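Local coordinates for phytase (Debaryomyces castellii, PDB 2GFI) that hydrolyses the phosphate esters of phytate (inositol hexakisphosphate) as a 3-phytase of the histidine acid phosphatase family, at the interface of chains A and B and the interface of chains A and C. Sequence-based numbering; all coordinates share one arbitrary frame. Chains: chain A/B/C, phytase.

Four phytase chains make up the deposited assembly, and three patches of its interfaces show how copies of one protein meet. Contact 1 and contact 2 belong to the same two-fold interface of chains A and B, their centres about 35 Å apart; contact 3 lies in the A and C interface, about 20 Å from contact 2 and 35 Å from contact 1. Contacts 2 and 3 both draw on short 3-10 helices of the first 31 residues, whereas contact 1 uses helix 133-148. Chain A thus meets two neighbours at once within the four-chain assembly, although the structure alone does not prove that assembly in solution.

Contact 1: the interface of chains A and B. Residues chain A 124-125, 127; chain B 142, 145-146.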
# COMPACT_ATOMS: atom_id res chain seq x y z
N PRO A 124 -5.40 4.46 -25.01
CA PRO A 124 -4.17 3.81 -25.40
C PRO A 124 -3.67 4.26 -26.76
O PRO A 124 -2.50 4.15 -27.08
CB PRO A 124 -4.58 2.34 -25.46
CG PRO A 124 -5.58 2.21 -24.42
CD PRO A 124 -6.39 3.48 -24.52
N LYS A 125 -4.59 4.77 -27.57
CA LYS A 125 -4.30 5.13 -28.96
C LYS A 125 -3.67 6.53 -29.09
O LYS A 125 -2.81 6.75 -29.94
CB LYS A 125 -5.60 4.99 -29.74
CG LYS A 125 -5.56 5.22 -31.23
CD LYS A 125 -7.00 5.23 -31.71
CE LYS A 125 -7.10 5.18 -33.22
NZ LYS A 125 -8.54 5.17 -33.57
N SER A 127 -2.40 8.33 -26.28
CA SER A 127 -1.87 8.62 -24.97
C SER A 127 -1.11 7.44 -24.41
O SER A 127 -1.50 6.29 -24.63
CB SER A 127 -3.04 8.92 -24.05
OG SER A 127 -2.57 9.33 -22.79
N ILE B 142 -5.26 -3.60 -23.00
CA ILE B 142 -5.23 -2.15 -22.86
C ILE B 142 -3.83 -1.65 -22.54
O ILE B 142 -3.31 -0.80 -23.24
CB ILE B 142 -6.18 -1.68 -21.75
CG1 ILE B 142 -7.63 -1.96 -22.11
CG2 ILE B 142 -5.95 -0.17 -21.45
CD1 ILE B 142 -8.55 -1.67 -20.97
N ARG B 145 -1.43 -2.09 -25.49
CA ARG B 145 -1.57 -1.04 -26.48
C ARG B 145 -0.95 0.28 -25.99
O ARG B 145 -0.32 1.01 -26.76
CB ARG B 145 -3.04 -0.77 -26.82
CG ARG B 145 -3.17 0.41 -27.75
CD ARG B 145 -2.40 0.29 -29.08
NE ARG B 145 -3.47 -0.09 -29.92
CZ ARG B 145 -4.15 0.66 -30.73
NH1 ARG B 145 -3.80 1.87 -31.04
NH2 ARG B 145 -5.17 0.11 -31.28
N THR B 146 -1.14 0.59 -24.71
CA THR B 146 -0.57 1.80 -24.14
C THR B 146 0.94 1.90 -24.29
O THR B 146 1.44 2.91 -24.68
CB THR B 146 -0.96 1.91 -22.67
OG1 THR B 146 -2.38 2.11 -22.61
CG2 THR B 146 -0.42 3.18 -22.09
O HOH W 1 -1.41 3.07 -29.71
O HOH W 2 -3.14 4.98 -22.43
O HOH W 3 0.21 4.83 -26.35
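The carbonyl oxygen of A:Pro124 is gripped by two waters, and each carries the link on to chain B. Water 1 stands 3.0 Å from A:Pro124 O and is met at the edge of the B:Arg145 guanidinium, in its plane, by NH1 in a nearly straight bond (174° at H). Water 3 lies 2.9 Å from A:Pro124 O and also touches the backbone oxygens of A:Ser127 and B:Thr146, tying three carbonyls together. Water 2 joins A:Ser127 O to the hydroxyl OG1 of B:Thr146, which bonds back to B:Ile142 O at 3.1 Å from above that carbonyl plane.

Beside this wet seam the proline ring supplies much of the apolar contact. Its CB lies 3.3 Å from CG of B:Arg145, and its CG is 3.8 Å from CG2 of B:Ile142. The arginine sets out with CG anti to its own backbone N (chi1 174°), then bends at chi2 and chi3, bringing its guanidinium alongside the extended A:Lys125. The cationic ends, A:Lys125 NZ and B:Arg145 NH1, are 6.3 Å apart and may repel mildly. Helix 133-148 of chain B packs its flank against the chain A loop at 124-127; the contact's centre is about 16 Å from the predicted nucleophile A:His70.

Contact 2: the interface of chains A and B. Residues chain A 21-24; chain B 14, 17, 23.
A:Pro23 lies over one face of the B:Tyr17 ring, the two side chains crossing at about a right angle, where 3-10 helices 23-25 of A and 14-17 of B meet in the two-fold interface of the deposited assembly. The proline CG sits above the centre of the aromatic ring, 3.7 Å from its centroid, in a CH-pi contact, while the proline CD is shifted toward the root of the tyrosine, 3.3 Å from its CG. The tyrosine is placed for this by a chi1 of -61°, which sets CG beside the backbone N and anti to the carbonyl carbon. Against another part of the same proline comes its own counterpart from the second chain: A:Pro23 CB and B:Pro23 CB meet at 3.8 Å.

A stacked pair of amides lies beside it. Those of A:Gln24 and B:Gln14 have planes 13° apart, although their side chains cross at about a right angle; the amide carbons CD are 4.0 Å apart. B:Gln14 bends at chi2, which turns its amide toward A:Ser22. There the serine hydroxyl OG is shared: it accepts from the backbone N of A:Gln24 at 3.1 Å, and B:Gln14 NE2 donates to it in a very short, bent bond, with OG tilted 29° out of the glutamine amide plane.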
# COMPACT_ATOMS: atom_id res chain seq x y z
N ALA A 21 2.21 1.40 13.95
CA ALA A 21 2.51 -0.03 14.00
C ALA A 21 2.20 -0.60 12.65
O ALA A 21 2.95 -1.42 12.12
CB ALA A 21 1.67 -0.69 15.09
N SER A 22 1.08 -0.14 12.08
CA SER A 22 0.64 -0.57 10.80
C SER A 22 0.46 0.64 9.88
O SER A 22 -0.05 1.66 10.32
CB SER A 22 -0.70 -1.29 10.94
OG SER A 22 -1.23 -1.58 9.66
N PRO A 23 0.85 0.51 8.61
CA PRO A 23 0.64 1.59 7.65
C PRO A 23 -0.85 1.86 7.49
O PRO A 23 -1.21 2.96 7.09
CB PRO A 23 1.25 1.03 6.34
CG PRO A 23 1.34 -0.40 6.54
CD PRO A 23 1.53 -0.64 8.00
N GLN A 24 -1.71 0.90 7.85
CA GLN A 24 -3.14 1.15 7.80
C GLN A 24 -3.63 2.10 8.89
O GLN A 24 -4.80 2.50 8.86
CB GLN A 24 -3.97 -0.14 7.80
CG GLN A 24 -3.68 -1.04 6.67
CD GLN A 24 -4.41 -2.36 6.76
OE1 GLN A 24 -4.94 -2.71 7.79
NE2 GLN A 24 -4.44 -3.09 5.69
N GLN B 14 0.02 -7.17 9.80
CA GLN B 14 0.60 -5.85 9.96
C GLN B 14 1.92 -5.91 10.71
O GLN B 14 2.70 -4.96 10.69
CB GLN B 14 -0.42 -4.91 10.63
CG GLN B 14 -1.73 -4.76 9.82
CD GLN B 14 -1.48 -4.51 8.32
OE1 GLN B 14 -1.89 -5.33 7.44
NE2 GLN B 14 -0.81 -3.44 8.03
N TYR B 17 5.33 -4.61 9.58
CA TYR B 17 5.65 -3.17 9.47
C TYR B 17 6.07 -2.56 10.78
O TYR B 17 6.42 -1.40 10.83
CB TYR B 17 4.43 -2.39 8.98
CG TYR B 17 3.98 -2.84 7.64
CD1 TYR B 17 4.67 -2.44 6.47
CD2 TYR B 17 2.91 -3.72 7.50
CE1 TYR B 17 4.28 -2.87 5.24
CE2 TYR B 17 2.51 -4.13 6.26
CZ TYR B 17 3.20 -3.71 5.13
OH TYR B 17 2.78 -4.13 3.89
N PRO B 23 6.55 1.85 5.27
CA PRO B 23 6.04 0.54 4.87
C PRO B 23 6.80 0.01 3.69
O PRO B 23 6.81 -1.21 3.44
CB PRO B 23 4.58 0.80 4.51
CG PRO B 23 4.44 2.27 4.40
CD PRO B 23 5.51 2.90 5.21

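Contact 3: the interface of chains A and C. Residues chain A 50-52; chain C 30-31, 277, 281.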
# COMPACT_ATOMS: atom_id res chain seq x y z
N GLY A 50 -17.36 4.17 4.67
CA GLY A 50 -17.06 2.84 5.17
C GLY A 50 -18.18 1.87 4.93
O GLY A 50 -18.09 0.74 5.36
N ILE A 51 -19.23 2.30 4.22
CA ILE A 51 -20.38 1.48 3.92
C ILE A 51 -19.98 0.50 2.88
O ILE A 51 -19.38 0.86 1.85
CB ILE A 51 -21.57 2.32 3.46
CG1 ILE A 51 -21.96 3.32 4.56
CG2 ILE A 51 -22.74 1.44 3.19
CD1 ILE A 51 -22.76 4.44 4.05
N SER A 52 -20.27 -0.76 3.14
CA SER A 52 -19.92 -1.76 2.16
C SER A 52 -20.74 -1.52 0.88
O SER A 52 -21.95 -1.21 0.92
CB SER A 52 -20.07 -3.13 2.77
OG SER A 52 -20.33 -4.07 1.75
N GLN C 30 -11.70 4.84 4.61
CA GLN C 30 -13.04 4.91 5.15
C GLN C 30 -13.47 3.59 5.84
O GLN C 30 -14.35 3.59 6.69
CB GLN C 30 -14.03 5.24 4.00
CG GLN C 30 -13.94 4.24 2.77
CD GLN C 30 -15.07 4.37 1.75
OE1 GLN C 30 -16.25 4.43 2.13
NE2 GLN C 30 -14.73 4.39 0.44
N TYR C 31 -12.85 2.48 5.43
CA TYR C 31 -13.24 1.12 5.84
C TYR C 31 -12.41 0.64 7.00
O TYR C 31 -12.53 -0.51 7.43
CB TYR C 31 -12.99 0.13 4.71
CG TYR C 31 -13.89 0.35 3.53
CD1 TYR C 31 -15.23 0.09 3.62
CD2 TYR C 31 -13.38 0.84 2.32
CE1 TYR C 31 -16.06 0.28 2.56
CE2 TYR C 31 -14.20 1.04 1.23
CZ TYR C 31 -15.54 0.74 1.36
OH TYR C 31 -16.40 0.96 0.32
N ASN C 277 -20.20 -4.04 8.20
CA ASN C 277 -19.82 -2.63 8.24
C ASN C 277 -20.95 -1.78 8.76
O ASN C 277 -20.74 -0.81 9.48
CB ASN C 277 -19.48 -2.16 6.84
CG ASN C 277 -18.19 -2.71 6.38
OD1 ASN C 277 -17.82 -3.82 6.78
ND2 ASN C 277 -17.49 -1.96 5.55
N ILE C 281 -20.88 0.81 11.70
CA ILE C 281 -21.18 2.23 11.51
C ILE C 281 -22.21 2.73 12.50
O ILE C 281 -22.13 3.87 13.00
CB ILE C 281 -21.59 2.52 10.05
CG1 ILE C 281 -20.35 2.42 9.13
CG2 ILE C 281 -22.24 3.89 9.92
CD1 ILE C 281 -20.69 2.27 7.71
O HOH W 4 -18.81 3.19 0.70
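A:Gly50, in a loop of this histidine acid phosphatase, is caught at both ends of its backbone by side chains of chain C, in a two-fold interface of the deposited assembly that may or may not form in solution. Its N donates to OE1 of C:Gln30 over 2.8 Å, in the carbonyl plane and on a lone pair of the amide oxygen. On the other side C:Asn277, the first residue of helix 277-295, sends ND2 to the glycine O, also 2.8 Å away and nearly along the C=O axis. C:Tyr31 packs closely on one side of the glycine, its CD1 3.7 Å from the glycine CA; on the far side CG1 of A:Ile51 meets CD1 of C:Ile281 at 3.6 Å, the two isoleucines crossing at about a right angle.

C:Gln30 reaches the glycine with its chain extended beyond a CG held between backbone N and carbonyl carbon (chi1 54°), and that CG rests on a face of the C:Tyr31 ring, toward the rim. Cut back to an alanine, C:Gln30 would probably leave the N-H of A:Gly50 without this acceptor in chain C and take away the CG packed on that face.

The flank beside C:Gln30 is wetter and looser. Water 4 lies 2.7 Å from A:Ile51 O and 3.2 Å from C:Gln30 OE1, bridging the chains beside the direct bond. The phenol OH of C:Tyr31 adds a weak hydrogen bond to A:Ile51 O at 3.4 Å.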